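PDB 6IWR: N-acetylgalactosaminyltransferase 7 from Homo sapiens, which belongs to the glycosyltransferases that join a GT-A-type glycosyltransferase domain to a ricin-type beta-trefoil lectin domain. Local coordinates for residues 58-63 and 145-150; 118-123 and 276-281; 184-189 and 211-216; 474-479 and 502-507. All coordinates share one frame; numbering follows the deposited sequence.

Interaction 1: 58-63 and 145-150; sequences QTFTYH and NLLTSS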
# COMPACT_ATOMS: atom_id res chain seq x y z
N GLN A 58 -43.24 12.62 24.25
CA GLN A 58 -43.79 11.40 23.67
C GLN A 58 -45.31 11.40 23.77
O GLN A 58 -45.88 11.56 24.85
CB GLN A 58 -43.23 10.16 24.36
CG GLN A 58 -43.75 8.84 23.81
CD GLN A 58 -43.04 8.41 22.55
OE1 GLN A 58 -43.63 7.81 21.65
NE2 GLN A 58 -41.75 8.70 22.49
N THR A 59 -45.96 11.23 22.62
CA THR A 59 -47.41 11.14 22.54
C THR A 59 -47.88 9.74 22.18
O THR A 59 -48.95 9.31 22.63
CB THR A 59 -47.92 12.14 21.51
OG1 THR A 59 -47.82 11.57 20.20
CG2 THR A 59 -47.05 13.37 21.53
N PHE A 60 -47.09 9.04 21.39
CA PHE A 60 -47.27 7.63 21.05
C PHE A 60 -47.08 6.76 22.30
O PHE A 60 -46.09 6.90 23.01
CB PHE A 60 -46.20 7.29 20.00
CG PHE A 60 -46.61 6.30 18.97
CD1 PHE A 60 -47.36 6.69 17.86
CD2 PHE A 60 -46.21 4.98 19.09
CE1 PHE A 60 -47.75 5.76 16.88
CE2 PHE A 60 -46.57 4.06 18.12
CZ PHE A 60 -47.35 4.45 17.01
N THR A 61 -48.02 5.85 22.56
CA THR A 61 -47.80 4.85 23.61
C THR A 61 -47.30 3.56 22.97
O THR A 61 -47.94 3.04 22.05
CB THR A 61 -49.08 4.56 24.40
OG1 THR A 61 -49.78 5.78 24.68
CG2 THR A 61 -48.75 3.82 25.70
N TYR A 62 -46.16 3.03 23.45
CA TYR A 62 -45.63 1.78 22.92
C TYR A 62 -44.89 1.01 24.01
O TYR A 62 -44.20 1.60 24.83
CB TYR A 62 -44.72 2.04 21.70
CG TYR A 62 -44.33 0.79 20.94
CD1 TYR A 62 -45.12 0.30 19.90
CD2 TYR A 62 -43.17 0.09 21.25
CE1 TYR A 62 -44.77 -0.86 19.20
CE2 TYR A 62 -42.80 -1.07 20.55
CZ TYR A 62 -43.60 -1.54 19.53
OH TYR A 62 -43.26 -2.70 18.85
N HIS A 63 -45.06 -0.30 24.02
CA HIS A 63 -44.52 -1.17 25.05
C HIS A 63 -43.38 -2.02 24.51
O HIS A 63 -43.46 -2.57 23.41
CB HIS A 63 -45.60 -2.10 25.60
CG HIS A 63 -46.87 -1.40 25.95
ND1 HIS A 63 -47.15 -0.98 27.23
CD2 HIS A 63 -47.94 -1.05 25.20
CE1 HIS A 63 -48.33 -0.39 27.25
NE2 HIS A 63 -48.83 -0.43 26.03
N ASN A 145 -47.39 -1.94 16.75
CA ASN A 145 -47.85 -0.61 16.99
C ASN A 145 -46.75 0.37 16.57
O ASN A 145 -46.74 1.52 16.97
CB ASN A 145 -48.11 -0.56 18.48
CG ASN A 145 -48.81 0.66 18.91
OD1 ASN A 145 -49.58 1.22 18.17
ND2 ASN A 145 -48.55 1.07 20.11
N LEU A 146 -45.81 -0.12 15.78
CA LEU A 146 -44.61 0.58 15.39
C LEU A 146 -44.80 1.78 14.50
O LEU A 146 -45.79 1.88 13.80
CB LEU A 146 -43.69 -0.39 14.68
CG LEU A 146 -43.36 -1.71 15.36
CD1 LEU A 146 -43.14 -2.80 14.34
CD2 LEU A 146 -42.14 -1.53 16.24
N LEU A 147 -43.85 2.69 14.54
CA LEU A 147 -43.81 3.83 13.65
C LEU A 147 -43.53 3.40 12.23
O LEU A 147 -42.86 2.43 11.99
CB LEU A 147 -42.69 4.77 14.07
CG LEU A 147 -42.82 5.91 15.07
CD1 LEU A 147 -44.20 6.08 15.64
CD2 LEU A 147 -41.80 5.79 16.18
N THR A 148 -44.05 4.14 11.26
CA THR A 148 -43.68 3.94 9.87
C THR A 148 -42.30 4.54 9.57
O THR A 148 -41.75 5.30 10.37
CB THR A 148 -44.72 4.56 8.95
OG1 THR A 148 -44.72 5.99 9.15
CG2 THR A 148 -46.11 4.01 9.27
N SER A 149 -41.73 4.22 8.41
CA SER A 149 -40.41 4.75 8.10
C SER A 149 -40.25 5.13 6.63
O SER A 149 -40.77 4.45 5.73
CB SER A 149 -39.29 3.74 8.46
OG SER A 149 -39.25 3.53 9.86
N SER A 150 -39.51 6.20 6.40
CA SER A 150 -38.92 6.47 5.09
C SER A 150 -37.48 5.96 5.13
O SER A 150 -36.69 6.42 5.97
CB SER A 150 -38.96 7.97 4.79
OG SER A 150 -40.30 8.46 4.77

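Interaction 2: 118-123 and 276-281; sequences VASDMI and NTYEII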
# COMPACT_ATOMS: atom_id res chain seq x y z
N VAL A 118 -18.74 -7.73 -11.76
CA VAL A 118 -19.10 -8.88 -12.58
C VAL A 118 -19.72 -9.95 -11.70
O VAL A 118 -20.75 -10.54 -12.05
CB VAL A 118 -17.90 -9.40 -13.40
CG1 VAL A 118 -16.79 -8.36 -13.48
CG2 VAL A 118 -17.38 -10.74 -12.86
N ALA A 119 -19.16 -10.17 -10.51
CA ALA A 119 -19.77 -11.07 -9.55
C ALA A 119 -21.15 -10.57 -9.12
O ALA A 119 -22.15 -11.30 -9.26
CB ALA A 119 -18.86 -11.27 -8.34
N SER A 120 -21.24 -9.32 -8.64
CA SER A 120 -22.54 -8.81 -8.20
C SER A 120 -23.59 -8.95 -9.29
O SER A 120 -24.76 -9.27 -9.01
CB SER A 120 -22.45 -7.35 -7.77
OG SER A 120 -23.77 -6.84 -7.69
N ASP A 121 -23.21 -8.69 -10.55
CA ASP A 121 -24.18 -8.71 -11.63
C ASP A 121 -24.77 -10.09 -11.88
O ASP A 121 -25.83 -10.18 -12.51
CB ASP A 121 -23.57 -8.16 -12.92
CG ASP A 121 -23.48 -6.66 -12.93
OD1 ASP A 121 -23.86 -6.03 -11.92
OD2 ASP A 121 -23.02 -6.10 -13.96
N MET A 122 -24.14 -11.18 -11.43
CA MET A 122 -24.74 -12.50 -11.64
C MET A 122 -25.50 -13.03 -10.44
O MET A 122 -26.13 -14.09 -10.53
CB MET A 122 -23.69 -13.53 -12.08
CG MET A 122 -22.27 -13.23 -11.77
SD MET A 122 -21.22 -14.52 -12.48
CE MET A 122 -20.70 -13.76 -14.01
N ILE A 123 -25.48 -12.30 -9.31
CA ILE A 123 -26.26 -12.62 -8.12
C ILE A 123 -27.61 -11.93 -8.26
O ILE A 123 -27.68 -10.78 -8.69
CB ILE A 123 -25.51 -12.20 -6.84
CG1 ILE A 123 -24.09 -12.79 -6.84
CG2 ILE A 123 -26.31 -12.57 -5.58
CD1 ILE A 123 -23.20 -12.40 -5.64
N ASN A 276 -15.86 -8.88 -3.01
CA ASN A 276 -15.42 -9.74 -4.09
C ASN A 276 -16.33 -10.95 -4.29
O ASN A 276 -16.80 -11.19 -5.40
CB ASN A 276 -13.98 -10.15 -3.80
CG ASN A 276 -13.43 -11.04 -4.84
OD1 ASN A 276 -13.66 -10.84 -6.04
ND2 ASN A 276 -12.72 -12.07 -4.41
N THR A 277 -16.64 -11.68 -3.22
CA THR A 277 -17.39 -12.93 -3.31
C THR A 277 -18.79 -12.86 -2.72
O THR A 277 -19.60 -13.77 -2.96
CB THR A 277 -16.60 -14.04 -2.61
OG1 THR A 277 -16.14 -13.56 -1.33
CG2 THR A 277 -15.40 -14.43 -3.49
N TYR A 278 -19.09 -11.84 -1.93
CA TYR A 278 -20.42 -11.43 -1.50
C TYR A 278 -21.01 -12.30 -0.41
O TYR A 278 -22.21 -12.18 -0.15
CB TYR A 278 -21.38 -11.36 -2.69
CG TYR A 278 -21.02 -10.18 -3.53
CD1 TYR A 278 -20.03 -10.28 -4.49
CD2 TYR A 278 -21.60 -8.94 -3.30
CE1 TYR A 278 -19.67 -9.21 -5.26
CE2 TYR A 278 -21.24 -7.85 -4.06
CZ TYR A 278 -20.26 -8.01 -5.03
OH TYR A 278 -19.89 -6.94 -5.78
N GLU A 279 -20.21 -13.14 0.24
CA GLU A 279 -20.69 -13.81 1.44
C GLU A 279 -20.67 -12.82 2.59
O GLU A 279 -19.92 -11.85 2.57
CB GLU A 279 -19.84 -15.04 1.77
CG GLU A 279 -18.58 -14.77 2.57
CD GLU A 279 -17.42 -14.28 1.71
OE1 GLU A 279 -17.68 -13.80 0.58
OE2 GLU A 279 -16.25 -14.38 2.15
N ILE A 280 -21.52 -13.05 3.59
CA ILE A 280 -21.77 -12.05 4.63
C ILE A 280 -21.24 -12.56 5.97
O ILE A 280 -21.68 -13.60 6.48
CB ILE A 280 -23.26 -11.68 4.72
CG1 ILE A 280 -23.74 -11.17 3.35
CG2 ILE A 280 -23.46 -10.61 5.78
CD1 ILE A 280 -25.18 -10.74 3.36
N ILE A 281 -20.31 -11.80 6.53
CA ILE A 281 -19.54 -12.10 7.74
C ILE A 281 -19.82 -11.00 8.77
O ILE A 281 -19.93 -9.82 8.39
CB ILE A 281 -18.04 -12.16 7.44
CG1 ILE A 281 -17.75 -12.92 6.13
CG2 ILE A 281 -17.27 -12.66 8.60
CD1 ILE A 281 -17.48 -11.94 4.91

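Interaction 3: 184-189 and 211-216; sequences LIDDFS and VFRNER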
# COMPACT_ATOMS: atom_id res chain seq x y z
N LEU A 184 -34.48 7.61 -2.84
CA LEU A 184 -33.09 7.60 -3.28
C LEU A 184 -32.67 9.04 -3.54
O LEU A 184 -33.42 9.79 -4.17
CB LEU A 184 -32.89 6.75 -4.54
CG LEU A 184 -33.55 5.36 -4.62
CD1 LEU A 184 -33.39 4.81 -6.04
CD2 LEU A 184 -33.03 4.35 -3.58
N ILE A 185 -31.52 9.42 -3.01
CA ILE A 185 -30.96 10.76 -3.20
C ILE A 185 -29.73 10.63 -4.08
O ILE A 185 -28.68 10.13 -3.65
CB ILE A 185 -30.61 11.45 -1.88
CG1 ILE A 185 -31.82 11.57 -0.98
CG2 ILE A 185 -30.03 12.83 -2.17
CD1 ILE A 185 -32.78 12.62 -1.43
N ASP A 186 -29.86 11.10 -5.32
CA ASP A 186 -28.76 11.11 -6.27
C ASP A 186 -27.89 12.33 -5.99
O ASP A 186 -28.32 13.46 -6.23
CB ASP A 186 -29.31 11.19 -7.69
CG ASP A 186 -28.23 11.08 -8.72
OD1 ASP A 186 -27.05 11.30 -8.39
OD2 ASP A 186 -28.59 10.74 -9.87
N ASP A 187 -26.68 12.11 -5.49
CA ASP A 187 -25.78 13.24 -5.24
C ASP A 187 -24.89 13.51 -6.46
O ASP A 187 -23.66 13.42 -6.41
CB ASP A 187 -24.93 12.99 -4.01
CG ASP A 187 -24.34 14.27 -3.46
OD1 ASP A 187 -24.99 15.33 -3.63
OD2 ASP A 187 -23.22 14.21 -2.90
N PHE A 188 -25.55 13.84 -7.57
CA PHE A 188 -24.88 14.42 -8.73
C PHE A 188 -24.03 13.39 -9.49
O PHE A 188 -22.92 13.69 -9.92
CB PHE A 188 -24.02 15.62 -8.31
CG PHE A 188 -23.82 16.62 -9.39
CD1 PHE A 188 -24.91 17.14 -10.06
CD2 PHE A 188 -22.55 17.05 -9.74
CE1 PHE A 188 -24.74 18.07 -11.07
CE2 PHE A 188 -22.37 17.98 -10.75
CZ PHE A 188 -23.47 18.49 -11.42
N SER A 189 -24.56 12.17 -9.65
CA SER A 189 -23.87 11.12 -10.39
C SER A 189 -23.71 11.51 -11.86
O SER A 189 -24.48 12.28 -12.42
CB SER A 189 -24.65 9.81 -10.28
OG SER A 189 -24.91 9.43 -8.94
N VAL A 211 -36.76 8.91 -6.60
CA VAL A 211 -35.41 9.44 -6.66
C VAL A 211 -35.51 10.95 -6.76
O VAL A 211 -36.39 11.46 -7.45
CB VAL A 211 -34.61 8.87 -7.84
CG1 VAL A 211 -35.26 9.24 -9.17
CG2 VAL A 211 -33.17 9.35 -7.78
N PHE A 212 -34.62 11.64 -6.08
CA PHE A 212 -34.49 13.08 -6.22
C PHE A 212 -33.04 13.38 -6.54
O PHE A 212 -32.14 12.85 -5.88
CB PHE A 212 -34.92 13.83 -4.95
CG PHE A 212 -36.37 13.63 -4.58
CD1 PHE A 212 -37.38 13.97 -5.46
CD2 PHE A 212 -36.72 13.10 -3.34
CE1 PHE A 212 -38.71 13.78 -5.12
CE2 PHE A 212 -38.05 12.90 -2.99
CZ PHE A 212 -39.05 13.25 -3.88
N ARG A 213 -32.83 14.19 -7.57
CA ARG A 213 -31.51 14.60 -8.02
C ARG A 213 -31.06 15.88 -7.33
O ARG A 213 -31.85 16.81 -7.13
CB ARG A 213 -31.50 14.83 -9.52
CG ARG A 213 -31.04 13.66 -10.31
CD ARG A 213 -32.04 12.53 -10.25
NE ARG A 213 -31.43 11.30 -10.76
CZ ARG A 213 -32.09 10.37 -11.43
NH1 ARG A 213 -33.38 10.54 -11.68
NH2 ARG A 213 -31.47 9.30 -11.87
N ASN A 214 -29.78 15.94 -7.00
CA ASN A 214 -29.13 17.13 -6.49
C ASN A 214 -28.51 17.91 -7.64
O ASN A 214 -27.96 17.31 -8.57
CB ASN A 214 -28.05 16.77 -5.46
CG ASN A 214 -28.64 16.34 -4.15
OD1 ASN A 214 -29.81 16.59 -3.88
ND2 ASN A 214 -27.83 15.69 -3.33
N GLU A 215 -28.60 19.24 -7.58
CA GLU A 215 -28.11 20.06 -8.69
C GLU A 215 -26.59 20.17 -8.68
O GLU A 215 -25.98 20.37 -9.73
CB GLU A 215 -28.76 21.44 -8.63
CG GLU A 215 -30.28 21.42 -8.81
CD GLU A 215 -30.96 22.61 -8.14
OE1 GLU A 215 -30.28 23.31 -7.34
OE2 GLU A 215 -32.16 22.83 -8.40
N ARG A 216 -25.97 20.04 -7.51
CA ARG A 216 -24.53 20.03 -7.37
C ARG A 216 -24.15 18.89 -6.43
O ARG A 216 -24.97 18.42 -5.65
CB ARG A 216 -23.96 21.37 -6.84
CG ARG A 216 -24.82 22.11 -5.79
CD ARG A 216 -24.16 22.19 -4.40
NE ARG A 216 -23.21 23.29 -4.24
CZ ARG A 216 -22.25 23.36 -3.30
NH1 ARG A 216 -22.08 22.39 -2.40
NH2 ARG A 216 -21.45 24.43 -3.27

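Interaction 4: 474-479 and 502-507; sequences WGEIRG and CHRMGG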
# COMPACT_ATOMS: atom_id res chain seq x y z
N TRP A 474 5.64 20.66 18.20
CA TRP A 474 5.19 19.90 17.04
C TRP A 474 5.60 20.65 15.78
O TRP A 474 5.85 21.86 15.81
CB TRP A 474 3.66 19.68 17.06
CG TRP A 474 2.88 20.96 16.99
CD1 TRP A 474 2.54 21.78 18.02
CD2 TRP A 474 2.37 21.57 15.81
NE1 TRP A 474 1.84 22.87 17.57
CE2 TRP A 474 1.73 22.77 16.20
CE3 TRP A 474 2.40 21.23 14.45
CZ2 TRP A 474 1.11 23.63 15.29
CZ3 TRP A 474 1.77 22.09 13.54
CH2 TRP A 474 1.13 23.26 13.96
N GLY A 475 5.68 19.92 14.68
CA GLY A 475 5.94 20.54 13.39
C GLY A 475 6.84 19.70 12.51
O GLY A 475 7.00 18.49 12.73
N GLU A 476 7.41 20.33 11.48
CA GLU A 476 8.52 19.74 10.75
C GLU A 476 9.73 19.61 11.69
O GLU A 476 9.90 20.39 12.64
CB GLU A 476 8.89 20.62 9.55
CG GLU A 476 9.54 21.95 9.94
CD GLU A 476 9.91 22.82 8.75
OE1 GLU A 476 10.58 23.85 8.98
OE2 GLU A 476 9.57 22.49 7.60
N ILE A 477 10.56 18.62 11.42
CA ILE A 477 11.86 18.50 12.07
C ILE A 477 12.89 18.80 10.99
O ILE A 477 13.26 17.93 10.19
CB ILE A 477 12.06 17.13 12.71
CG1 ILE A 477 10.98 16.89 13.76
CG2 ILE A 477 13.44 17.07 13.36
CD1 ILE A 477 11.03 15.51 14.44
N ARG A 478 13.34 20.05 10.96
CA ARG A 478 14.16 20.56 9.88
C ARG A 478 15.61 20.65 10.32
O ARG A 478 15.90 20.96 11.48
CB ARG A 478 13.65 21.94 9.44
CG ARG A 478 14.51 22.64 8.41
CD ARG A 478 14.06 24.07 8.26
NE ARG A 478 12.79 24.12 7.56
CZ ARG A 478 12.65 24.38 6.26
NH1 ARG A 478 11.43 24.39 5.71
NH2 ARG A 478 13.71 24.61 5.50
N GLY A 479 16.52 20.37 9.40
CA GLY A 479 17.94 20.52 9.71
C GLY A 479 18.32 21.99 9.82
O GLY A 479 18.05 22.79 8.91
N CYS A 502 12.56 19.65 2.51
CA CYS A 502 11.41 20.22 3.19
C CYS A 502 10.43 20.79 2.18
O CYS A 502 10.82 21.40 1.18
CB CYS A 502 11.84 21.33 4.15
SG CYS A 502 12.90 20.80 5.53
N HIS A 503 9.15 20.58 2.44
CA HIS A 503 8.10 21.19 1.64
C HIS A 503 7.05 21.91 2.48
O HIS A 503 6.13 22.51 1.91
CB HIS A 503 7.42 20.12 0.76
CG HIS A 503 6.91 18.95 1.54
ND1 HIS A 503 6.14 19.10 2.68
CD2 HIS A 503 7.07 17.62 1.37
CE1 HIS A 503 5.85 17.90 3.17
NE2 HIS A 503 6.39 16.99 2.38
N ARG A 504 7.15 21.86 3.81
CA ARG A 504 6.26 22.64 4.68
C ARG A 504 4.80 22.31 4.44
O ARG A 504 3.94 23.16 4.64
CB ARG A 504 6.46 24.15 4.51
CG ARG A 504 7.72 24.69 5.15
CD ARG A 504 7.78 26.20 5.13
NE ARG A 504 9.12 26.61 5.50
CZ ARG A 504 9.72 27.74 5.10
NH1 ARG A 504 9.08 28.58 4.29
NH2 ARG A 504 10.97 28.03 5.50
N MET A 505 4.50 21.11 3.97
CA MET A 505 3.12 20.72 3.75
C MET A 505 2.60 19.76 4.81
O MET A 505 1.50 19.24 4.67
CB MET A 505 2.97 20.11 2.36
CG MET A 505 3.19 21.15 1.26
SD MET A 505 2.05 22.54 1.39
CE MET A 505 0.50 21.65 1.32
N GLY A 506 3.36 19.55 5.88
CA GLY A 506 2.94 18.64 6.93
C GLY A 506 2.98 17.17 6.54
O GLY A 506 3.96 16.68 5.96
N GLY A 507 1.90 16.47 6.87
CA GLY A 507 1.74 15.06 6.57
C GLY A 507 2.90 14.22 7.05
O GLY A 507 3.11 14.08 8.26

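Interaction 1: 58-63 and 145-150
Phe60 and Leu147 make the aromatic-aliphatic half of this contact. Leu147 CD1 sits above the middle of the Phe60 ring as a CH-pi contact, 3.7 Å from its centroid and close to the ring normal, and lies at similar range from all six ring carbons. The two side chains slide past each other in opposite directions.

Tyr62 brings a second patch, apolar where it meets Leu146: CD2 of the leucine approaches the far end of the ring obliquely, 3.6 Å from Tyr62 CZ. Asn145 packs at the ring edge, its CB 3.4 Å from Tyr62 CD1. The Asn145 amide runs past the Tyr62 ring in the opposite direction, the two planes 22° apart.

The polar part is slight. Asn145 CG is anti to the backbone N (chi1 -170°), which sets it beside the carbonyl carbon. From the amide it carries, Asn145 ND2 gives a weak, bent hydrogen bond to Thr61 O, 2.8 Å long with an N-H...O angle of 117°.

Helix 251-260 packs on Tyr62 through Ala256 and Ser259 and on Leu147 through Val255, and Tyr251 OH bonds Leu147 O. A loop before strand 66-67 thus lies across the lead-in to strand 149-155, which runs parallel to both its neighbours, 179-186 and 236-240, in the Rossmann-like part of the GT-A fold.

Interaction 2: 118-123 and 276-281
Tyr278, in the loop of the beta hairpin formed by strands 264-274 and 280-281, packs against Ala119 and Ser120 of helix 117-122 and Ile123 close after them. The contact is buried and apolar in character, and it joins the hairpin of the GT-A domain to a short helix that comes earlier in the chain.

Tyr278 CG is anti to the carbonyl carbon (chi1 -71°), and one face of the ring is covered by Ser120 CA. Successive parts of the side chain meet different residues. Near its root, Tyr278 CB touches Ile123 CD1 at 3.6 Å, the isoleucine crossing the tyrosine obliquely. Along one side, Tyr278 CE1 lies 3.8 Å from Ala119 CB, a methyl that also meets Asn276 O at 3.6 Å. Towards the far end, Ser120 CB lies 3.6 Å from Tyr278 CZ.

The polar ends look elsewhere. Ser120 OG is held by Arg165 and Ser161 of helix 160-173, and the backbone O of Tyr278 is bound by Arg127 NH1. On both sides of the tyrosine, Thr277 and Glu279 meet the second subunit, where His573 of that subunit bonds Glu279 OE2. The Tyr278 side chain is about 13 Å from the bound manganese ion. At the tip of the ring, Tyr278 OH hydrogen-bonds Asn116 O, just before the helix, while Ser120 CB packs against the same hydroxyl oxygen, Tyr278 OH, at 3.3 Å.

Interaction 3: 184-189 and 211-216
Asp186 and Arg213 face each other as a bridge pair on parallel strands and are tied by a salt bridge. In Asp186, CB lies 3.7 Å from Arg213 NE. CG is anti to the backbone N (chi1 -174°), and from it the two carboxylate oxygens take separate partners. OD2 accepts a nearly straight bond from Arg213 NE, 3.0 Å long at 169°; the donor comes on the anti side of the carboxylate, whose plane is turned 51° from the guanidinium. OD1 takes Ser189 N on its syn side at 2.9 Å, an Asx motif, and Ser189 OG from above the carboxylate plane. Three N-H or O-H donors thus grip the carboxylate, two of them on OD1. The Arg213 guanidinium has Val211 CG2 over one face and a second acid, Asp199, at NH1.

The backbones pair by Phe212 N to Leu184 O, Asp186 N to Phe212 O and Asn214 N to Asp186 O. Past the strand ends, Asn214 ND2 bonds Asp187 OD1 at 2.9 Å, its amide turned steeply from the carboxylate; Glu218 N also gives to this buried oxygen. Arg216 CA lies over the centre of the Phe188 ring, 4.0 Å from its centroid, a CH-pi contact.

Strands 179-186 and 209-213 are joined through helix 197-201 as a beta-alpha-beta unit of the GT-A sheet. Strand 149-155 flanks 179-186 on the side away from 209-213, and helix 219-230 packs on Asp187 and Asn214.

Interaction 4: 474-479 and 502-507
Cys502 meets the guanidinium of Arg478 face on: SG lies over the centre of the flat group, 3.7 Å from Arg478 CZ, and CB is 3.5 Å from Arg478 NH1. The sulfur is disulfide-bonded to Cys485, so the arginine rests on the bridge.

His503 turns the other way, toward Val97 of the second subunit, and its ND1 accepts Met505 N at 2.9 Å, a bond within the turn.

Arg504 sends an extended side chain back to Arg478, with NH2 over the face opposite Cys502. The two guanidinium planes are 49° apart, and Arg478 NH1 and Arg504 NE, 3.2 Å apart, are both donors and make no bond. Glu476 probably offsets the charge: it takes Arg478 side-on, NE to OE1 at 2.6 Å and 173°, NH1 to OE2 at 3.3 Å on the syn lone pair. Asn592 ND2 also bonds Glu476 OE1. The bend of Arg478 at chi3 (-73°) places NE for this grip. Glu476 OE2 also touches Arg504 CG at 3.8 Å.

Met505 packs on Pro100 of the second subunit.

Within the beta-trefoil domain, strand 476-479 pairs antiparallel with 589-592, and Cys485 of strand 484-487 lies against Glu476 and Arg478. The loop 502-507 links strands 498-501 and 511-514.

Interactions 1, 2 and 3 all reach the large mixed sheet of the GT-A domain, whereas interaction 4 belongs to the beta-trefoil lectin domain. Along the chain, interactions 1 and 2 alternate their segments, interaction 3 is nested within the loop closed by interaction 2, and interaction 4 follows them all. Segments 145-150 and 184-189 reach neighbouring strands, 149-155 and 179-186, and interactions 1 and 3 have nearest atoms about 9 Å apart; the centres of interactions 2 and 3 are about 26 Å apart. Interaction 4 lies about 56 Å from interaction 1, centre to centre, across the middle of the chain. In this two-chain assembly, interactions 2 and 4 bring both domains into contact with the second subunit.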